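Local structure of Tae4 (Agrobacterium tumefaciens, 6IJF) at residues Ser11-Ser16 / His132-Arg137; Arg51-Phe56 / Ile61-Ser66. The protein probably acts as a peptidoglycan amidase delivered by the type VI secretion system, with a papain-like (clan CA) peptidase fold. All coordinates share one frame; numbering follows the deposited sequence.

Leaving helix 6-11, the chain runs through the extended segment 11-16, which interaction 1 brings against strand 131-137 of the five-stranded antiparallel sheet, closing a long loop of 115 residues. Within that loop lies interaction 2, a short closure in which segment 61-66 folds back on helix 48-58 soon after leaving it. The two do not cross; the centres of interactions 1 and 2 are about 12 Å apart. They touch through Arg51, whose NH1 is 2.9 Å from Pro14 O, a probable hydrogen bond, and whose CB packs on the Tyr13 ring. Together they tie the N-terminal loop to the sheet and to helix 48-58, and that helix to the loop that follows it.

Interaction 1: Ser11-Ser16 / His132-Arg137; sequences SNYPSS and HIDLVR
Tyr13 reaches strand 131-137 through a bridging water: its OH lies 2.5 Å from water 1, to which it donates a hydrogen bond, and the water passes a hydrogen bond on to Ile133 O at 2.7 Å. The water sits at the edge of the phenol ring, in its plane. Ser147 OG also hydrogen-bonds to the hydroxyl, so two partners grip this polar end in the interior. The Tyr13 ring gets there because CG stands anti to the backbone N (chi1 175°), sending the phenol from the loop toward the sheet. Beside it, Asp134 crosses at about a right angle, with ring and carboxylate planes 35° apart; OD1 comes within 3.4 Å of Tyr13 OH. At the other end of the tyrosine, Leu135 CD1 packs 3.7 Å from Tyr13 CB and also reaches CG, the two side chains running past each other in opposite directions.

The strand also carries His132 and Asp134, which with Cys48 on helix 48-58 have the geometry of a Cys-His-Asp triad, consistent with the clan CA peptidase fold and probably the active site. His132 NE2 donates to Asp134 OD2 at 2.8 Å, nearly in the imidazole plane, but approaches the oxygen on its anti side and 31° out of the carboxylate plane. The other oxygen, OD1, uses its anti lone pair to accept Leu135 N at 2.8 Å. Further bonds to OD2 from the backbone N of Ser147 and Ala148 help fix the carboxylate's rotation. The Ser147 hydroxyl binds both Tyr13 OH and Ser16 N, and its amide holds Asp134.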
ATOM      1  N   SER C  11     -18.201   1.672  20.067  1.00 42.33           N
ATOM      2  CA  SER C  11     -18.467   3.123  20.257  1.00 43.63           C
ATOM      3  C   SER C  11     -17.518   3.694  21.319  1.00 45.33           C
ATOM      4  O   SER C  11     -17.244   4.900  21.266  1.00 41.94           O
ATOM      5  CB  SER C  11     -19.910   3.385  20.645  1.00 48.51           C
ATOM      6  OG  SER C  11     -20.124   3.045  22.020  1.00 44.20           O
ATOM      7  N   ASN C  12     -17.063   2.886  22.285  1.00 41.11           N
ATOM      8  CA  ASN C  12     -16.183   3.373  23.389  1.00 41.85           C
ATOM      9  C   ASN C  12     -14.685   3.206  23.082  1.00 41.15           C
ATOM     10  O   ASN C  12     -13.858   3.565  23.960  1.00 38.38           O
ATOM     11  CB  ASN C  12     -16.557   2.672  24.691  1.00 38.76           C
ATOM     12  CG  ASN C  12     -17.837   3.229  25.288  1.00 43.70           C
ATOM     13  OD1 ASN C  12     -18.644   2.492  25.878  1.00 41.81           O
ATOM     14  ND2 ASN C  12     -17.999   4.536  25.191  1.00 34.05           N
ATOM     15  N   TYR C  13     -14.329   2.654  21.927  1.00 39.34           N
ATOM     16  CA  TYR C  13     -12.919   2.283  21.612  1.00 36.29           C
ATOM     17  C   TYR C  13     -12.202   3.472  20.968  1.00 35.76           C
ATOM     18  O   TYR C  13     -12.622   3.964  19.916  1.00 36.50           O
ATOM     19  CB  TYR C  13     -12.862   1.029  20.734  1.00 34.89           C
ATOM     20  CG  TYR C  13     -11.458   0.679  20.282  1.00 35.64           C
ATOM     21  CD1 TYR C  13     -10.595  -0.045  21.088  1.00 36.24           C
ATOM     22  CD2 TYR C  13     -10.976   1.116  19.059  1.00 34.49           C
ATOM     23  CE1 TYR C  13      -9.309  -0.339  20.689  1.00 35.65           C
ATOM     24  CE2 TYR C  13      -9.698   0.792  18.625  1.00 35.68           C
ATOM     25  CZ  TYR C  13      -8.852   0.074  19.449  1.00 38.14           C
ATOM     26  OH  TYR C  13      -7.569  -0.158  19.033  1.00 34.97           O
ATOM     27  N   PRO C  14     -11.078   3.947  21.547  1.00 37.73           N
ATOM     28  CA  PRO C  14     -10.225   4.943  20.889  1.00 37.47           C
ATOM     29  C   PRO C  14      -9.193   4.305  19.944  1.00 39.16           C
ATOM     30  O   PRO C  14      -8.321   3.529  20.376  1.00 37.99           O
ATOM     31  CB  PRO C  14      -9.591   5.638  22.105  1.00 37.23           C
ATOM     32  CG  PRO C  14      -9.379   4.516  23.079  1.00 33.50           C
ATOM     33  CD  PRO C  14     -10.533   3.547  22.851  1.00 36.49           C
ATOM     34  N   SER C  15      -9.288   4.603  18.654  1.00 34.72           N
ATOM     35  CA  SER C  15      -8.447   3.977  17.605  1.00 35.16           C
ATOM     36  C   SER C  15      -7.114   4.715  17.466  1.00 33.07           C
ATOM     37  O   SER C  15      -7.081   5.955  17.612  1.00 35.61           O
ATOM     38  CB  SER C  15      -9.224   3.921  16.306  1.00 37.68           C
ATOM     39  OG  SER C  15      -8.376   3.596  15.209  1.00 35.32           O
ATOM     40  N   SER C  16      -6.028   4.014  17.131  1.00 35.55           N
ATOM     41  CA  SER C  16      -4.720   4.632  16.780  1.00 35.45           C
ATOM     42  C   SER C  16      -4.629   4.940  15.269  1.00 34.35           C
ATOM     43  O   SER C  16      -3.561   5.425  14.819  1.00 38.02           O
ATOM     44  CB  SER C  16      -3.557   3.754  17.222  1.00 38.55           C
ATOM     45  OG  SER C  16      -3.694   2.461  16.696  1.00 42.07           O
ATOM     46  N   HIS C 132      -0.779  -7.987  19.072  1.00 40.14           N
ATOM     47  CA  HIS C 132      -1.736  -6.866  18.906  1.00 34.64           C
ATOM     48  C   HIS C 132      -3.111  -7.368  19.303  1.00 34.88           C
ATOM     49  O   HIS C 132      -3.507  -8.461  18.867  1.00 36.74           O
ATOM     50  CB  HIS C 132      -1.709  -6.347  17.465  1.00 37.37           C
ATOM     51  CG  HIS C 132      -2.640  -5.208  17.221  1.00 34.48           C
ATOM     52  ND1 HIS C 132      -2.425  -3.974  17.781  1.00 37.03           N
ATOM     53  CD2 HIS C 132      -3.787  -5.127  16.506  1.00 37.88           C
ATOM     54  CE1 HIS C 132      -3.409  -3.161  17.421  1.00 39.90           C
ATOM     55  NE2 HIS C 132      -4.246  -3.837  16.614  1.00 36.89           N
ATOM     56  N   ILE C 133      -3.808  -6.585  20.114  1.00 33.60           N
ATOM     57  CA  ILE C 133      -5.227  -6.868  20.455  1.00 33.08           C
ATOM     58  C   ILE C 133      -6.084  -5.688  20.016  1.00 35.62           C
ATOM     59  O   ILE C 133      -5.598  -4.524  20.066  1.00 31.86           O
ATOM     60  CB  ILE C 133      -5.343  -7.201  21.954  1.00 32.73           C
ATOM     61  CG1 ILE C 133      -6.708  -7.798  22.252  1.00 32.22           C
ATOM     62  CG2 ILE C 133      -4.992  -5.992  22.827  1.00 35.80           C
ATOM     63  CD1 ILE C 133      -6.787  -8.457  23.606  1.00 37.69           C
ATOM     64  N   ASP C 134      -7.285  -5.972  19.530  1.00 35.87           N
ATOM     65  CA  ASP C 134      -8.066  -4.964  18.785  1.00 35.08           C
ATOM     66  C   ASP C 134      -9.506  -5.454  18.732  1.00 35.10           C
ATOM     67  O   ASP C 134      -9.787  -6.570  19.202  1.00 37.44           O
ATOM     68  CB  ASP C 134      -7.482  -4.753  17.374  1.00 31.39           C
ATOM     69  CG  ASP C 134      -7.699  -3.374  16.776  1.00 32.48           C
ATOM     70  OD1 ASP C 134      -8.696  -2.724  17.123  1.00 34.20           O
ATOM     71  OD2 ASP C 134      -6.820  -2.922  16.036  1.00 38.16           O
ATOM     72  N   LEU C 135     -10.381  -4.612  18.201  1.00 36.87           N
ATOM     73  CA  LEU C 135     -11.775  -4.960  17.857  1.00 33.90           C
ATOM     74  C   LEU C 135     -11.857  -5.138  16.355  1.00 37.54           C
ATOM     75  O   LEU C 135     -11.212  -4.396  15.606  1.00 37.99           O
ATOM     76  CB  LEU C 135     -12.748  -3.848  18.289  1.00 34.66           C
ATOM     77  CG  LEU C 135     -12.693  -3.454  19.771  1.00 39.39           C
ATOM     78  CD1 LEU C 135     -13.795  -2.492  20.103  1.00 43.20           C
ATOM     79  CD2 LEU C 135     -12.726  -4.661  20.693  1.00 39.12           C
ATOM     80  N   VAL C 136     -12.644  -6.095  15.918  1.00 34.47           N
ATOM     81  CA  VAL C 136     -12.716  -6.421  14.475  1.00 41.34           C
ATOM     82  C   VAL C 136     -14.183  -6.499  14.070  1.00 36.50           C
ATOM     83  O   VAL C 136     -15.008  -6.959  14.881  1.00 39.99           O
ATOM     84  CB  VAL C 136     -11.930  -7.705  14.164  1.00 39.31           C
ATOM     85  CG1 VAL C 136     -12.462  -8.929  14.900  1.00 41.11           C
ATOM     86  CG2 VAL C 136     -11.868  -7.957  12.649  1.00 44.15           C
ATOM     87  N   ARG C 137     -14.476  -6.012  12.873  1.00 43.80           N
ATOM     88  CA  ARG C 137     -15.769  -6.202  12.172  1.00 45.72           C
ATOM     89  C   ARG C 137     -15.523  -7.067  10.937  1.00 38.69           C
ATOM     90  O   ARG C 137     -14.737  -6.654  10.068  1.00 38.50           O
ATOM     91  CB  ARG C 137     -16.370  -4.851  11.759  1.00 47.18           C
ATOM     92  CG  ARG C 137     -16.783  -3.960  12.918  1.00 52.50           C
ATOM     93  CD  ARG C 137     -17.432  -2.692  12.331  1.00 59.42           C
ATOM     94  NE  ARG C 137     -18.046  -1.909  13.394  1.00 65.40           N
ATOM     95  CZ  ARG C 137     -19.191  -2.199  13.998  1.00 63.55           C
ATOM     96  NH1 ARG C 137     -19.920  -3.231  13.613  1.00 60.22           N
ATOM     97  NH2 ARG C 137     -19.631  -1.427  14.982  1.00 70.12           N
TER
HETATM   98  O   HOH W   1      -6.169  -1.872  20.291  1.00 39.81           O

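Interaction 2: Arg51-Phe56 / Ile61-Ser66; sequences RVSIAF and INIVPS
Ile61 and Ile63 both set CG1 anti to their own carbonyl carbon (chi1 -51° and -60°), and these branches carry much of the packing against helix 48-58. From Ile61, the extended CG1-CD1 arm brings CD1 to the edge of the Phe56 ring, close to its plane and 3.8 Å from CD1 of Phe56. The CG2 branch of Ile61 reaches the same ring atom, so both arms of the isoleucine meet one corner of the phenyl. Ile63 bends its arm instead: CD1 turns back to lie 3.9 Å from Phe56 CB, while CG1 rests 4.1 Å from Ser53 CA, one helical turn earlier. Phe56 therefore receives Ile61 at its ring and Ile63 at the root of its side chain. Val52 CG1 meets another part of the ring edge from within the helix, and Met91 of helix 84-92 packs on both Phe56 and Ile63.

One backbone bond joins the segments: Ile61 N donates to Phe56 O at 3.0 Å. Beyond it, the Ser53 hydroxyl lies alongside Ile63 CG1 while bonding to Ala49 O within the helix and to Glu81 N. Asn62 points away from the helix, its OD1 accepting its neighbour Ile63 N at 2.8 Å and also Gly79 N of strand 79-80. After helix 48-58 a short connection turns the chain back, and Ile61 and Ile63 pack on the last turns of this helix, which begins at the putative nucleophile Cys48 of the papain-like fold.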
ATOM      1  N   ARG C  51      -5.982   0.772  24.817  1.00 38.20           N
ATOM      2  CA  ARG C  51      -7.165   1.183  24.017  1.00 38.44           C
ATOM      3  C   ARG C  51      -8.283   0.162  24.238  1.00 35.66           C
ATOM      4  O   ARG C  51      -9.446   0.567  24.462  1.00 37.54           O
ATOM      5  CB  ARG C  51      -6.765   1.368  22.546  1.00 32.07           C
ATOM      6  CG  ARG C  51      -5.783   2.505  22.349  1.00 32.56           C
ATOM      7  CD  ARG C  51      -5.238   2.602  20.931  1.00 31.26           C
ATOM      8  NE  ARG C  51      -4.307   3.705  20.789  1.00 35.36           N
ATOM      9  CZ  ARG C  51      -4.663   4.963  20.533  1.00 33.41           C
ATOM     10  NH1 ARG C  51      -5.944   5.274  20.418  1.00 35.10           N
ATOM     11  NH2 ARG C  51      -3.736   5.884  20.357  1.00 35.05           N
ATOM     12  N   VAL C  52      -7.969  -1.140  24.228  1.00 37.85           N
ATOM     13  CA  VAL C  52      -9.019  -2.176  24.461  1.00 35.16           C
ATOM     14  C   VAL C  52      -9.512  -2.116  25.921  1.00 36.71           C
ATOM     15  O   VAL C  52     -10.761  -2.202  26.126  1.00 38.48           O
ATOM     16  CB  VAL C  52      -8.564  -3.581  24.034  1.00 37.67           C
ATOM     17  CG1 VAL C  52      -9.577  -4.635  24.491  1.00 34.62           C
ATOM     18  CG2 VAL C  52      -8.360  -3.661  22.520  1.00 34.41           C
ATOM     19  N   SER C  53      -8.622  -1.937  26.894  1.00 37.31           N
ATOM     20  CA  SER C  53      -9.005  -1.753  28.335  1.00 39.95           C
ATOM     21  C   SER C  53     -10.029  -0.622  28.469  1.00 35.66           C
ATOM     22  O   SER C  53     -11.098  -0.838  29.065  1.00 38.16           O
ATOM     23  CB  SER C  53      -7.808  -1.464  29.205  1.00 38.89           C
ATOM     24  OG  SER C  53      -6.881  -2.514  29.203  1.00 38.73           O
ATOM     25  N   ILE C  54      -9.772   0.525  27.843  1.00 41.48           N
ATOM     26  CA  ILE C  54     -10.647   1.736  27.947  1.00 37.82           C
ATOM     27  C   ILE C  54     -12.025   1.431  27.361  1.00 40.03           C
ATOM     28  O   ILE C  54     -13.042   1.803  27.998  1.00 38.87           O
ATOM     29  CB  ILE C  54      -9.969   2.937  27.284  1.00 42.26           C
ATOM     30  CG1 ILE C  54      -8.816   3.408  28.159  1.00 41.88           C
ATOM     31  CG2 ILE C  54     -10.968   4.044  27.007  1.00 46.32           C
ATOM     32  CD1 ILE C  54      -7.830   4.296  27.470  1.00 48.46           C
ATOM     33  N   ALA C  55     -12.075   0.750  26.215  1.00 38.24           N
ATOM     34  CA  ALA C  55     -13.348   0.353  25.589  1.00 38.36           C
ATOM     35  C   ALA C  55     -14.204  -0.434  26.606  1.00 36.90           C
ATOM     36  O   ALA C  55     -15.430  -0.142  26.731  1.00 36.78           O
ATOM     37  CB  ALA C  55     -13.099  -0.425  24.325  1.00 40.01           C
ATOM     38  N   PHE C  56     -13.599  -1.390  27.308  1.00 39.20           N
ATOM     39  CA  PHE C  56     -14.312  -2.245  28.308  1.00 39.94           C
ATOM     40  C   PHE C  56     -14.756  -1.386  29.508  1.00 40.25           C
ATOM     41  O   PHE C  56     -15.966  -1.374  29.826  1.00 39.95           O
ATOM     42  CB  PHE C  56     -13.457  -3.448  28.718  1.00 42.43           C
ATOM     43  CG  PHE C  56     -13.619  -4.627  27.782  1.00 39.65           C
ATOM     44  CD1 PHE C  56     -14.704  -5.465  27.896  1.00 43.46           C
ATOM     45  CD2 PHE C  56     -12.749  -4.831  26.725  1.00 43.75           C
ATOM     46  CE1 PHE C  56     -14.890  -6.538  27.026  1.00 41.51           C
ATOM     47  CE2 PHE C  56     -12.928  -5.893  25.848  1.00 45.87           C
ATOM     48  CZ  PHE C  56     -13.990  -6.758  26.019  1.00 40.65           C
ATOM     49  N   ILE C  61     -17.318  -2.437  32.229  1.00 50.13           N
ATOM     50  CA  ILE C  61     -16.617  -3.715  32.535  1.00 47.23           C
ATOM     51  C   ILE C  61     -15.208  -3.357  33.001  1.00 49.56           C
ATOM     52  O   ILE C  61     -14.380  -2.946  32.163  1.00 49.92           O
ATOM     53  CB  ILE C  61     -16.627  -4.655  31.314  1.00 45.23           C
ATOM     54  CG1 ILE C  61     -18.028  -4.833  30.733  1.00 52.55           C
ATOM     55  CG2 ILE C  61     -15.976  -5.992  31.652  1.00 52.80           C
ATOM     56  CD1 ILE C  61     -18.095  -5.728  29.525  1.00 58.12           C
ATOM     57  N   ASN C  62     -14.920  -3.546  34.283  1.00 43.50           N
ATOM     58  CA  ASN C  62     -13.593  -3.179  34.823  1.00 50.64           C
ATOM     59  C   ASN C  62     -12.618  -4.312  34.500  1.00 49.27           C
ATOM     60  O   ASN C  62     -13.049  -5.481  34.410  1.00 48.94           O
ATOM     61  CB  ASN C  62     -13.649  -2.837  36.324  1.00 56.85           C
ATOM     62  CG  ASN C  62     -12.406  -2.103  36.799  1.00 63.92           C
ATOM     63  OD1 ASN C  62     -11.569  -1.653  35.990  1.00 53.32           O
ATOM     64  ND2 ASN C  62     -12.272  -1.968  38.113  1.00 58.61           N
ATOM     65  N   ILE C  63     -11.353  -3.953  34.336  1.00 53.05           N
ATOM     66  CA  ILE C  63     -10.228  -4.863  34.002  1.00 54.28           C
ATOM     67  C   ILE C  63      -9.527  -5.173  35.325  1.00 55.41           C
ATOM     68  O   ILE C  63      -8.773  -4.296  35.769  1.00 48.06           O
ATOM     69  CB  ILE C  63      -9.285  -4.178  32.983  1.00 52.81           C
ATOM     70  CG1 ILE C  63     -10.001  -3.829  31.673  1.00 51.94           C
ATOM     71  CG2 ILE C  63      -8.042  -5.016  32.733  1.00 59.01           C
ATOM     72  CD1 ILE C  63     -10.740  -4.983  31.018  1.00 50.73           C
ATOM     73  N   VAL C  64      -9.743  -6.389  35.874  1.00 50.00           N
ATOM     74  CA  VAL C  64      -9.216  -6.846  37.196  1.00 54.56           C
ATOM     75  C   VAL C  64      -8.679  -8.275  37.071  1.00 56.23           C
ATOM     76  O   VAL C  64      -9.395  -9.195  36.641  1.00 54.45           O
ATOM     77  CB  VAL C  64     -10.301  -6.718  38.283  1.00 65.14           C
ATOM     78  CG1 VAL C  64     -10.866  -5.313  38.295  1.00 53.94           C
ATOM     79  CG2 VAL C  64     -11.434  -7.729  38.127  1.00 69.07           C
ATOM     80  N   PRO C  65      -7.404  -8.538  37.420  1.00 55.04           N
ATOM     81  CA  PRO C  65      -6.473  -7.516  37.875  1.00 54.17           C
ATOM     82  C   PRO C  65      -6.002  -6.608  36.729  1.00 60.71           C
ATOM     83  O   PRO C  65      -6.239  -6.933  35.568  1.00 50.06           O
ATOM     84  CB  PRO C  65      -5.273  -8.314  38.394  1.00 59.30           C
ATOM     85  CG  PRO C  65      -5.334  -9.640  37.637  1.00 60.45           C
ATOM     86  CD  PRO C  65      -6.794  -9.877  37.370  1.00 55.49           C
ATOM     87  N   SER C  66      -5.211  -5.575  37.061  1.00 53.50           N
ATOM     88  CA  SER C  66      -4.645  -4.630  36.060  1.00 57.79           C
ATOM     89  C   SER C  66      -3.261  -4.172  36.487  1.00 55.88           C
ATOM     90  O   SER C  66      -3.016  -4.085  37.692  1.00 60.59           O
ATOM     91  CB  SER C  66      -5.592  -3.482  35.854  1.00 60.81           C
ATOM     92  OG  SER C  66      -5.706  -2.695  37.027  1.00 66.51           O
TER